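PDB 1JAK: beta-N-acetylhexosaminidase from Streptomyces plicatus, which hydrolyses terminal beta-linked N-acetylhexosamine residues from glycans as a family 20 glycoside hydrolase, probably with assistance from the substrate's own acetamido group. Local coordinates for residues 364-370 and 391-397; 397-401 and 444-448; 418-424 and 465-471. All coordinates share one frame. Residue numbers count along the deposited sequence, not the author numbering.

Contact 1: residues 364-370 and 391-397. With IFG ((2R,3R,4S,5R)-2-acetamido-3,4-dihydroxy-5-hydroxymethyl-piperidine), chain F.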
loop_
_atom_site.group_PDB
_atom_site.type_symbol
_atom_site.label_atom_id
_atom_site.label_comp_id
_atom_site.label_asym_id
_atom_site.label_seq_id
_atom_site.Cartn_x
_atom_site.Cartn_y
_atom_site.Cartn_z
ATOM N N VAL A 364 0.052 9.639 13.025
ATOM C CA VAL A 364 1.485 9.710 12.775
ATOM C C VAL A 364 1.961 8.337 12.341
ATOM O O VAL A 364 1.462 7.313 12.813
ATOM C CB VAL A 364 2.297 10.188 14.007
ATOM C CG1 VAL A 364 1.959 11.642 14.305
ATOM C CG2 VAL A 364 2.022 9.301 15.212
ATOM N N GLN A 365 2.911 8.323 11.414
ATOM C CA GLN A 365 3.444 7.075 10.892
ATOM C C GLN A 365 4.803 6.789 11.514
ATOM O O GLN A 365 5.786 7.475 11.231
ATOM C CB GLN A 365 3.566 7.156 9.368
ATOM C CG GLN A 365 3.827 5.810 8.716
ATOM C CD GLN A 365 3.835 5.877 7.201
ATOM O OE1 GLN A 365 3.353 6.845 6.601
ATOM N NE2 GLN A 365 4.372 4.838 6.573
ATOM N N TYR A 366 4.843 5.764 12.357
ATOM C CA TYR A 366 6.062 5.374 13.053
ATOM C C TYR A 366 6.983 4.508 12.203
ATOM O O TYR A 366 6.615 3.393 11.813
ATOM C CB TYR A 366 5.705 4.607 14.323
ATOM C CG TYR A 366 6.906 4.245 15.155
ATOM C CD1 TYR A 366 7.557 5.210 15.924
ATOM C CD2 TYR A 366 7.409 2.946 15.158
ATOM C CE1 TYR A 366 8.676 4.889 16.680
ATOM C CE2 TYR A 366 8.532 2.612 15.912
ATOM C CZ TYR A 366 9.159 3.590 16.671
ATOM O OH TYR A 366 10.266 3.271 17.421
ATOM N N TRP A 367 8.182 5.012 11.930
ATOM C CA TRP A 367 9.146 4.264 11.137
ATOM C C TRP A 367 10.419 3.966 11.933
ATOM O O TRP A 367 11.498 3.778 11.362
ATOM C CB TRP A 367 9.479 5.017 9.839
ATOM C CG TRP A 367 10.029 6.409 10.012
ATOM C CD1 TRP A 367 9.357 7.513 10.458
ATOM C CD2 TRP A 367 11.354 6.847 9.692
ATOM N NE1 TRP A 367 10.184 8.615 10.430
ATOM C CE2 TRP A 367 11.415 8.233 9.964
ATOM C CE3 TRP A 367 12.497 6.205 9.197
ATOM C CZ2 TRP A 367 12.577 8.991 9.758
ATOM C CZ3 TRP A 367 13.654 6.959 8.988
ATOM C CH2 TRP A 367 13.682 8.338 9.271
ATOM N N GLY A 368 10.272 3.912 13.256
ATOM C CA GLY A 368 11.393 3.614 14.132
ATOM C C GLY A 368 11.836 2.165 14.036
ATOM O O GLY A 368 11.285 1.386 13.252
ATOM N N LEU A 369 12.828 1.795 14.843
ATOM C CA LEU A 369 13.382 0.442 14.826
ATOM C C LEU A 369 13.470 -0.140 16.238
ATOM O O LEU A 369 13.206 0.559 17.214
ATOM C CB LEU A 369 14.793 0.470 14.219
ATOM C CG LEU A 369 15.024 1.017 12.802
ATOM C CD1 LEU A 369 14.734 2.508 12.739
ATOM C CD2 LEU A 369 16.474 0.765 12.408
ATOM N N ASP A 370 13.844 -1.413 16.340
ATOM C CA ASP A 370 13.988 -2.059 17.648
ATOM C C ASP A 370 14.957 -1.243 18.503
ATOM O O ASP A 370 14.730 -1.028 19.696
ATOM C CB ASP A 370 14.582 -3.465 17.502
ATOM C CG ASP A 370 13.546 -4.527 17.178
ATOM O OD1 ASP A 370 12.383 -4.182 16.882
ATOM O OD2 ASP A 370 13.912 -5.721 17.220
ATOM N N ILE A 391 0.246 4.623 12.843
ATOM C CA ILE A 391 0.401 3.781 11.659
ATOM C C ILE A 391 1.796 3.195 11.841
ATOM O O ILE A 391 2.776 3.937 11.901
ATOM C CB ILE A 391 0.376 4.607 10.363
ATOM C CG1 ILE A 391 -1.003 5.244 10.173
ATOM C CG2 ILE A 391 0.733 3.719 9.179
ATOM C CD1 ILE A 391 -1.009 6.385 9.174
ATOM N N LEU A 392 1.895 1.875 11.937
ATOM C CA LEU A 392 3.194 1.248 12.152
ATOM C C LEU A 392 3.884 0.737 10.895
ATOM O O LEU A 392 3.338 -0.094 10.176
ATOM C CB LEU A 392 3.057 0.094 13.151
ATOM C CG LEU A 392 2.490 0.462 14.527
ATOM C CD1 LEU A 392 2.427 -0.787 15.396
ATOM C CD2 LEU A 392 3.361 1.527 15.184
ATOM N N SER A 393 5.088 1.248 10.642
ATOM C CA SER A 393 5.899 0.834 9.498
ATOM C C SER A 393 7.373 0.942 9.903
ATOM O O SER A 393 8.123 1.758 9.361
ATOM C CB SER A 393 5.616 1.721 8.273
ATOM O OG SER A 393 6.006 3.067 8.495
ATOM N N PRO A 394 7.807 0.108 10.865
ATOM C CA PRO A 394 9.189 0.100 11.361
ATOM C C PRO A 394 10.190 -0.082 10.225
ATOM O O PRO A 394 10.027 -0.965 9.384
ATOM C CB PRO A 394 9.207 -1.081 12.335
ATOM C CG PRO A 394 7.759 -1.195 12.774
ATOM C CD PRO A 394 7.023 -0.978 11.480
ATOM N N ALA A 395 11.226 0.749 10.213
ATOM C CA ALA A 395 12.236 0.682 9.160
ATOM C C ALA A 395 12.987 -0.646 9.121
ATOM O O ALA A 395 13.522 -1.022 8.078
ATOM C CB ALA A 395 13.223 1.840 9.308
ATOM N N ASP A 396 13.038 -1.350 10.248
ATOM C CA ASP A 396 13.725 -2.634 10.291
ATOM C C ASP A 396 12.726 -3.791 10.227
ATOM O O ASP A 396 13.030 -4.915 10.635
ATOM C CB ASP A 396 14.599 -2.736 11.554
ATOM C CG ASP A 396 13.800 -2.629 12.843
ATOM O OD1 ASP A 396 12.631 -2.190 12.809
ATOM O OD2 ASP A 396 14.362 -2.976 13.906
ATOM N N ARG A 397 11.536 -3.502 9.701
ATOM C CA ARG A 397 10.487 -4.509 9.567
ATOM C C ARG A 397 9.750 -4.447 8.230
ATOM O O ARG A 397 9.742 -5.419 7.473
ATOM C CB ARG A 397 9.438 -4.350 10.671
ATOM C CG ARG A 397 9.963 -4.444 12.087
ATOM C CD ARG A 397 10.216 -5.873 12.494
ATOM N NE ARG A 397 10.677 -5.948 13.878
ATOM C CZ ARG A 397 10.863 -7.084 14.540
ATOM N NH1 ARG A 397 10.622 -8.245 13.948
ATOM N NH2 ARG A 397 11.305 -7.056 15.793
HETATM N N1 IFG F . 14.343 7.496 5.335
HETATM C C2 IFG F . 13.629 8.517 4.524
HETATM C C3 IFG F . 13.150 8.039 3.093
HETATM C C4 IFG F . 14.154 7.110 2.378
HETATM C C5 IFG F . 14.517 5.966 3.328
HETATM C C6 IFG F . 15.468 4.918 2.759
HETATM C C7 IFG F . 11.573 8.145 5.824
HETATM C C8 IFG F . 10.337 8.556 6.583
HETATM C C9 IFG F . 15.127 6.460 4.646
HETATM N N2 IFG F . 12.466 9.027 5.284
HETATM O O7 IFG F . 11.768 6.942 5.713
HETATM O O3 IFG F . 12.894 9.176 2.280
HETATM O O4 IFG F . 15.332 7.856 2.075
HETATM O O6 IFG F . 15.357 3.683 3.459
HETATM O O HOH W 1 11.164 -3.039 14.908
#

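Contact 2: residues 397-401 and 444-448. With IFG ((2R,3R,4S,5R)-2-acetamido-3,4-dihydroxy-5-hydroxymethyl-piperidine), chain F.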
loop_
_atom_site.group_PDB
_atom_site.type_symbol
_atom_site.label_atom_id
_atom_site.label_comp_id
_atom_site.label_asym_id
_atom_site.label_seq_id
_atom_site.Cartn_x
_atom_site.Cartn_y
_atom_site.Cartn_z
ATOM N N ARG A 397 11.536 -3.502 9.701
ATOM C CA ARG A 397 10.487 -4.509 9.567
ATOM C C ARG A 397 9.750 -4.447 8.230
ATOM O O ARG A 397 9.742 -5.419 7.473
ATOM C CB ARG A 397 9.438 -4.350 10.671
ATOM C CG ARG A 397 9.963 -4.444 12.087
ATOM C CD ARG A 397 10.216 -5.873 12.494
ATOM N NE ARG A 397 10.677 -5.948 13.878
ATOM C CZ ARG A 397 10.863 -7.084 14.540
ATOM N NH1 ARG A 397 10.622 -8.245 13.948
ATOM N NH2 ARG A 397 11.305 -7.056 15.793
ATOM N N THR A 398 9.129 -3.303 7.947
ATOM C CA THR A 398 8.330 -3.168 6.731
ATOM C C THR A 398 8.828 -2.248 5.620
ATOM O O THR A 398 8.088 -1.970 4.675
ATOM C CB THR A 398 6.887 -2.758 7.082
ATOM O OG1 THR A 398 6.870 -1.406 7.557
ATOM C CG2 THR A 398 6.327 -3.676 8.167
ATOM N N TYR A 399 10.062 -1.764 5.729
ATOM C CA TYR A 399 10.627 -0.927 4.675
ATOM C C TYR A 399 11.098 -1.908 3.602
ATOM O O TYR A 399 12.105 -2.601 3.773
ATOM C CB TYR A 399 11.794 -0.101 5.229
ATOM C CG TYR A 399 11.378 1.275 5.702
ATOM C CD1 TYR A 399 10.140 1.481 6.316
ATOM C CD2 TYR A 399 12.213 2.378 5.517
ATOM C CE1 TYR A 399 9.740 2.751 6.724
ATOM C CE2 TYR A 399 11.823 3.654 5.924
ATOM C CZ TYR A 399 10.583 3.831 6.522
ATOM O OH TYR A 399 10.169 5.087 6.888
ATOM N N LEU A 400 10.354 -1.975 2.500
ATOM C CA LEU A 400 10.663 -2.912 1.426
ATOM C C LEU A 400 11.931 -2.622 0.629
ATOM O O LEU A 400 12.359 -3.451 -0.173
ATOM C CB LEU A 400 9.456 -3.025 0.487
ATOM C CG LEU A 400 8.170 -3.465 1.198
ATOM C CD1 LEU A 400 6.983 -3.308 0.259
ATOM C CD2 LEU A 400 8.293 -4.920 1.664
ATOM N N ASP A 401 12.529 -1.452 0.841
ATOM C CA ASP A 401 13.766 -1.106 0.148
ATOM C C ASP A 401 14.976 -1.632 0.916
ATOM O O ASP A 401 16.101 -1.564 0.425
ATOM C CB ASP A 401 13.888 0.414 -0.006
ATOM C CG ASP A 401 13.982 1.129 1.330
ATOM O OD1 ASP A 401 13.147 0.850 2.212
ATOM O OD2 ASP A 401 14.885 1.974 1.499
ATOM N N GLU A 444 1.825 -0.215 7.486
ATOM C CA GLU A 444 2.143 0.203 6.131
ATOM C C GLU A 444 3.485 -0.375 5.717
ATOM O O GLU A 444 4.379 -0.541 6.546
ATOM C CB GLU A 444 2.192 1.731 6.018
ATOM C CG GLU A 444 2.517 2.208 4.602
ATOM C CD GLU A 444 2.283 3.695 4.397
ATOM O OE1 GLU A 444 1.143 4.156 4.613
ATOM O OE2 GLU A 444 3.238 4.402 4.012
ATOM N N ALA A 445 3.612 -0.692 4.432
ATOM C CA ALA A 445 4.853 -1.226 3.879
ATOM C C ALA A 445 5.357 -0.232 2.834
ATOM O O ALA A 445 4.895 -0.235 1.694
ATOM C CB ALA A 445 4.603 -2.584 3.234
ATOM N N PRO A 446 6.302 0.642 3.216
ATOM C CA PRO A 446 6.829 1.626 2.262
ATOM C C PRO A 446 7.921 1.065 1.361
ATOM O O PRO A 446 8.773 0.298 1.811
ATOM C CB PRO A 446 7.388 2.734 3.164
ATOM C CG PRO A 446 6.713 2.501 4.504
ATOM C CD PRO A 446 6.681 1.004 4.590
ATOM N N LEU A 447 7.889 1.452 0.090
ATOM C CA LEU A 447 8.911 1.027 -0.859
ATOM C C LEU A 447 9.601 2.282 -1.381
ATOM O O LEU A 447 9.074 2.984 -2.250
ATOM C CB LEU A 447 8.298 0.235 -2.025
ATOM C CG LEU A 447 9.289 -0.259 -3.092
ATOM C CD1 LEU A 447 10.431 -1.039 -2.443
ATOM C CD2 LEU A 447 8.549 -1.137 -4.103
ATOM N N TRP A 448 10.774 2.571 -0.821
ATOM C CA TRP A 448 11.565 3.729 -1.218
ATOM C C TRP A 448 12.341 3.378 -2.481
ATOM O O TRP A 448 12.728 2.225 -2.676
ATOM C CB TRP A 448 12.501 4.121 -0.075
ATOM C CG TRP A 448 11.730 4.494 1.155
ATOM C CD1 TRP A 448 11.532 3.730 2.272
ATOM C CD2 TRP A 448 11.004 5.710 1.367
ATOM N NE1 TRP A 448 10.726 4.397 3.167
ATOM C CE2 TRP A 448 10.389 5.615 2.636
ATOM C CE3 TRP A 448 10.815 6.872 0.607
ATOM C CZ2 TRP A 448 9.596 6.641 3.164
ATOM C CZ3 TRP A 448 10.028 7.894 1.132
ATOM C CH2 TRP A 448 9.429 7.770 2.400
HETATM N N1 IFG F . 14.343 7.496 5.335
HETATM C C2 IFG F . 13.629 8.517 4.524
HETATM C C3 IFG F . 13.150 8.039 3.093
HETATM C C4 IFG F . 14.154 7.110 2.378
HETATM C C5 IFG F . 14.517 5.966 3.328
HETATM C C6 IFG F . 15.468 4.918 2.759
HETATM C C7 IFG F . 11.573 8.145 5.824
HETATM C C8 IFG F . 10.337 8.556 6.583
HETATM C C9 IFG F . 15.127 6.460 4.646
HETATM N N2 IFG F . 12.466 9.027 5.284
HETATM O O7 IFG F . 11.768 6.942 5.713
HETATM O O3 IFG F . 12.894 9.176 2.280
HETATM O O4 IFG F . 15.332 7.856 2.075
HETATM O O6 IFG F . 15.357 3.683 3.459
#

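Contact 3: residues 418-424 and 465-471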
loop_
_atom_site.group_PDB
_atom_site.type_symbol
_atom_site.label_atom_id
_atom_site.label_comp_id
_atom_site.label_asym_id
_atom_site.label_seq_id
_atom_site.Cartn_x
_atom_site.Cartn_y
_atom_site.Cartn_z
ATOM N N VAL A 418 16.841 -7.125 6.709
ATOM C CA VAL A 418 15.493 -7.542 7.054
ATOM C C VAL A 418 15.025 -8.721 6.218
ATOM O O VAL A 418 14.527 -8.547 5.105
ATOM C CB VAL A 418 14.508 -6.361 6.880
ATOM C CG1 VAL A 418 13.100 -6.776 7.296
ATOM C CG2 VAL A 418 14.978 -5.169 7.715
ATOM N N GLU A 419 15.209 -9.927 6.750
ATOM C CA GLU A 419 14.768 -11.124 6.050
ATOM C C GLU A 419 13.257 -11.252 6.181
ATOM O O GLU A 419 12.607 -10.473 6.882
ATOM C CB GLU A 419 15.456 -12.376 6.604
ATOM C CG GLU A 419 16.597 -12.903 5.728
ATOM C CD GLU A 419 16.114 -13.635 4.477
ATOM O OE1 GLU A 419 14.892 -13.654 4.219
ATOM O OE2 GLU A 419 16.965 -14.195 3.749
ATOM N N VAL A 420 12.704 -12.245 5.504
ATOM C CA VAL A 420 11.268 -12.461 5.510
ATOM C C VAL A 420 10.665 -12.690 6.895
ATOM O O VAL A 420 9.633 -12.108 7.222
ATOM C CB VAL A 420 10.907 -13.631 4.583
ATOM C CG1 VAL A 420 9.394 -13.797 4.510
ATOM C CG2 VAL A 420 11.481 -13.369 3.196
ATOM N N GLN A 421 11.297 -13.517 7.720
ATOM C CA GLN A 421 10.738 -13.756 9.045
ATOM C C GLN A 421 10.696 -12.489 9.891
ATOM O O GLN A 421 9.688 -12.204 10.530
ATOM C CB GLN A 421 11.506 -14.851 9.798
ATOM C CG GLN A 421 10.941 -15.078 11.200
ATOM C CD GLN A 421 11.526 -16.284 11.914
ATOM O OE1 GLN A 421 12.434 -16.947 11.414
ATOM N NE2 GLN A 421 11.001 -16.569 13.100
ATOM N N ARG A 422 11.779 -11.718 9.891
ATOM C CA ARG A 422 11.805 -10.493 10.686
ATOM C C ARG A 422 10.687 -9.533 10.281
ATOM O O ARG A 422 10.053 -8.904 11.127
ATOM C CB ARG A 422 13.155 -9.777 10.550
ATOM C CG ARG A 422 13.256 -8.534 11.437
ATOM C CD ARG A 422 14.574 -7.797 11.260
ATOM N NE ARG A 422 14.696 -6.681 12.198
ATOM C CZ ARG A 422 14.926 -6.818 13.501
ATOM N NH1 ARG A 422 15.063 -8.029 14.031
ATOM N NH2 ARG A 422 15.017 -5.745 14.276
ATOM N N SER A 423 10.439 -9.430 8.981
ATOM C CA SER A 423 9.407 -8.534 8.479
ATOM C C SER A 423 8.002 -8.930 8.933
ATOM O O SER A 423 7.147 -8.074 9.146
ATOM C CB SER A 423 9.459 -8.497 6.948
ATOM O OG SER A 423 8.526 -7.569 6.427
ATOM N N TYR A 424 7.785 -10.231 9.100
ATOM C CA TYR A 424 6.481 -10.773 9.488
ATOM C C TYR A 424 6.264 -11.054 10.971
ATOM O O TYR A 424 5.171 -10.842 11.502
ATOM C CB TYR A 424 6.244 -12.084 8.723
ATOM C CG TYR A 424 5.011 -12.863 9.143
ATOM C CD1 TYR A 424 3.753 -12.540 8.636
ATOM C CD2 TYR A 424 5.103 -13.922 10.051
ATOM C CE1 TYR A 424 2.615 -13.250 9.017
ATOM C CE2 TYR A 424 3.966 -14.640 10.446
ATOM C CZ TYR A 424 2.728 -14.299 9.922
ATOM O OH TYR A 424 1.603 -15.007 10.284
ATOM N N ARG A 465 8.030 -10.023 0.949
ATOM C CA ARG A 465 7.622 -9.406 2.210
ATOM C C ARG A 465 6.280 -8.669 2.175
ATOM O O ARG A 465 5.619 -8.528 3.207
ATOM C CB ARG A 465 8.724 -8.463 2.707
ATOM C CG ARG A 465 10.010 -9.194 3.096
ATOM C CD ARG A 465 11.153 -8.231 3.425
ATOM N NE ARG A 465 11.528 -7.420 2.267
ATOM C CZ ARG A 465 12.615 -6.658 2.204
ATOM N NH1 ARG A 465 13.451 -6.594 3.232
ATOM N NH2 ARG A 465 12.867 -5.954 1.107
ATOM N N LEU A 466 5.870 -8.215 0.993
ATOM C CA LEU A 466 4.614 -7.478 0.845
ATOM C C LEU A 466 3.377 -8.199 1.403
ATOM O O LEU A 466 2.573 -7.596 2.114
ATOM C CB LEU A 466 4.384 -7.129 -0.633
ATOM C CG LEU A 466 3.163 -6.265 -0.957
ATOM C CD1 LEU A 466 3.363 -4.855 -0.417
ATOM C CD2 LEU A 466 2.962 -6.228 -2.468
ATOM N N PRO A 467 3.200 -9.493 1.085
ATOM C CA PRO A 467 2.028 -10.213 1.601
ATOM C C PRO A 467 2.017 -10.293 3.128
ATOM O O PRO A 467 0.957 -10.257 3.757
ATOM C CB PRO A 467 2.156 -11.601 0.966
ATOM C CG PRO A 467 2.946 -11.348 -0.282
ATOM C CD PRO A 467 3.978 -10.345 0.168
ATOM N N GLY A 468 3.205 -10.405 3.714
ATOM C CA GLY A 468 3.320 -10.506 5.159
ATOM C C GLY A 468 2.807 -9.289 5.903
ATOM O O GLY A 468 2.120 -9.422 6.917
ATOM N N VAL A 469 3.137 -8.098 5.414
ATOM C CA VAL A 469 2.680 -6.879 6.070
ATOM C C VAL A 469 1.164 -6.758 5.921
ATOM O O VAL A 469 0.478 -6.248 6.809
ATOM C CB VAL A 469 3.367 -5.638 5.483
ATOM C CG1 VAL A 469 2.952 -4.391 6.264
ATOM C CG2 VAL A 469 4.883 -5.821 5.537
ATOM N N ALA A 470 0.642 -7.235 4.795
ATOM C CA ALA A 470 -0.796 -7.201 4.561
ATOM C C ALA A 470 -1.476 -8.090 5.598
ATOM O O ALA A 470 -2.536 -7.746 6.125
ATOM C CB ALA A 470 -1.114 -7.695 3.151
ATOM N N GLU A 471 -0.866 -9.235 5.891
ATOM C CA GLU A 471 -1.434 -10.145 6.878
ATOM C C GLU A 471 -1.455 -9.502 8.260
ATOM O O GLU A 471 -2.432 -9.630 8.996
ATOM C CB GLU A 471 -0.653 -11.462 6.940
ATOM C CG GLU A 471 -1.151 -12.386 8.055
ATOM C CD GLU A 471 -0.993 -13.858 7.731
ATOM O OE1 GLU A 471 -1.321 -14.251 6.591
ATOM O OE2 GLU A 471 -0.558 -14.626 8.618
HETATM O O HOH W 2 6.243 -9.206 5.792
#

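Contact 1: residues 364-370 and 391-397
Two neighbouring parallel strands of the catalytic (beta/alpha)8 barrel meet here, and their C-terminal loops continue the contact at the active-site rim. The strand ladder runs from I391 N to V364 O (3.0 Å), then Y366 N to I391 O (2.8 Å) and S393 N to Y366 O (2.9 Å). Q365 and I391 point to one face of the sheet, Y366 and L392 to the other; Q365 NE2 also donates to S393 OG (3.1 Å). Past the strands, A395 N makes weak hydrogen bonds to W367 O (3.3 Å) and G368 O (3.1 Å). The W367 indole lays one face on the inhibitor's acetamido methyl, CE2 to IFG C8 3.6 Å, while NE1 hydrogen-bonds to Q352 OE1. Farther out, D370 N donates to D396 OD2 (2.9 Å) and R397 NH2 forms a salt bridge with D370 OD1 (3.3 Å). R397 NH1 also hydrogen-bonds to R422 O, the R422 guanidinium forms salt bridges with both D370 and D396, and one water joins D370 OD1, D396 OD1 and R397 NE. The two strands are the outer members of a beta-alpha-beta unit whose helix 374-385 packs on Y366, and they lie in the sheet between strands 346-350 and 440-447.

Contact 2: residues 397-401 and 444-448
Side chains of T398 to D401 pack on the end of barrel strand 440-447 and reach the inhibitor site beyond it. The p rotamer of T398 puts OG1 on E444 O (2.8 Å), and L400 N to P446 O (2.9 Å) ties the backbones. With chi1 at -94°, between wells, the Y399 ring meets P446 (CE1 to CG 3.8 Å) and takes W448 NE1 over one face, the ring planes inclined at 50°. Its OH donates to the acetamido carbonyl, IFG O7 (2.7 Å), consistent with the substrate-assisted mechanism of family 20. D401, chi1 p, accepts from IFG O6 through OD2 (2.6 Å), so Y399 and D401 hold opposite ends of the ligand. IFG O3 lies over one face of the W448 indole, 3.3 Å from CZ3. L400 packs CD1 on A445 CB (3.9 Å) and CB on L447 CD1 (3.7 Å). Strand 440-447 runs between strands 389-392 and 159-165, and L400 fills the space toward helices 465-474 and 173-184.

Contact 3: residues 418-424 and 465-471
The short helix 420-424 and segment 465-471 of a longer helix run nearly parallel, their segment axes 9.1 Å apart at closest approach and crossing at -20°. V420 lies nearest R465 (CA-CA 5.8 Å) and Y424 nearest G468 (CA-CA 5.4 Å), so the register advances about one turn along each helix. E419 occupies the N-cap position, and its OE1 accepts from V420 N (2.9 Å); the carboxylate also hydrogen-bonds to Y504 OH and S506 OG. R465 contributes the largest buried area: its aliphatic part lies against V420 (CG to V420 CA 4.3 Å) and S423 (CB to S423 OG 3.8 Å), and NH1 makes a weak hydrogen bond to V418 O (2.9 Å) besides one to the carbonyl of M402. S423 OG receives a hydrogen bond from a water (2.9 Å) that also donates to R465 O (2.7 Å), while the hydroxyl is also hydrogen-bonded to R397 O. G468 presents bare backbone to the Y424 ring, whose edge meets it, CD1 to G468 O 3.9 Å. One turn on, Y424 OH donates to E471 OE2 (2.8 Å), and E471 OE1 forms a salt bridge with R488. V469, 4.1 Å from S423 OG through CG2, also packs on strand 440-447. This is helix-to-helix packing in the outer layer of a (beta/alpha)8 barrel: helix 420-424 precedes and helix 465-474 follows the last barrel strand, 440-447.

The three contacts step from the inhibitor to the outer helices of the barrel. Contacts 1 and 2, with centres about 9 Å apart, share R397 and are joined by the neighbouring strands 389-392 (contact 1) and 440-447 (contact 2), through the backbone hydrogen bond E444 N to L392 O (3.1 Å) and a weak one from Q365 NE2 to E444 OE2 (2.8 Å). W367, Y399, D401 and W448 all line the IFG pocket, with W367 CB packed 3.0 Å from Y399 OH; D319, E320 and others complete it. Contact 3 lies farther back, the V418 side chain about 10 Å from IFG. It meets contact 1 through the D396 OD2 to R422 NH2 salt bridge (2.9 Å), and both others through R397 O to S423 OG (2.7 Å).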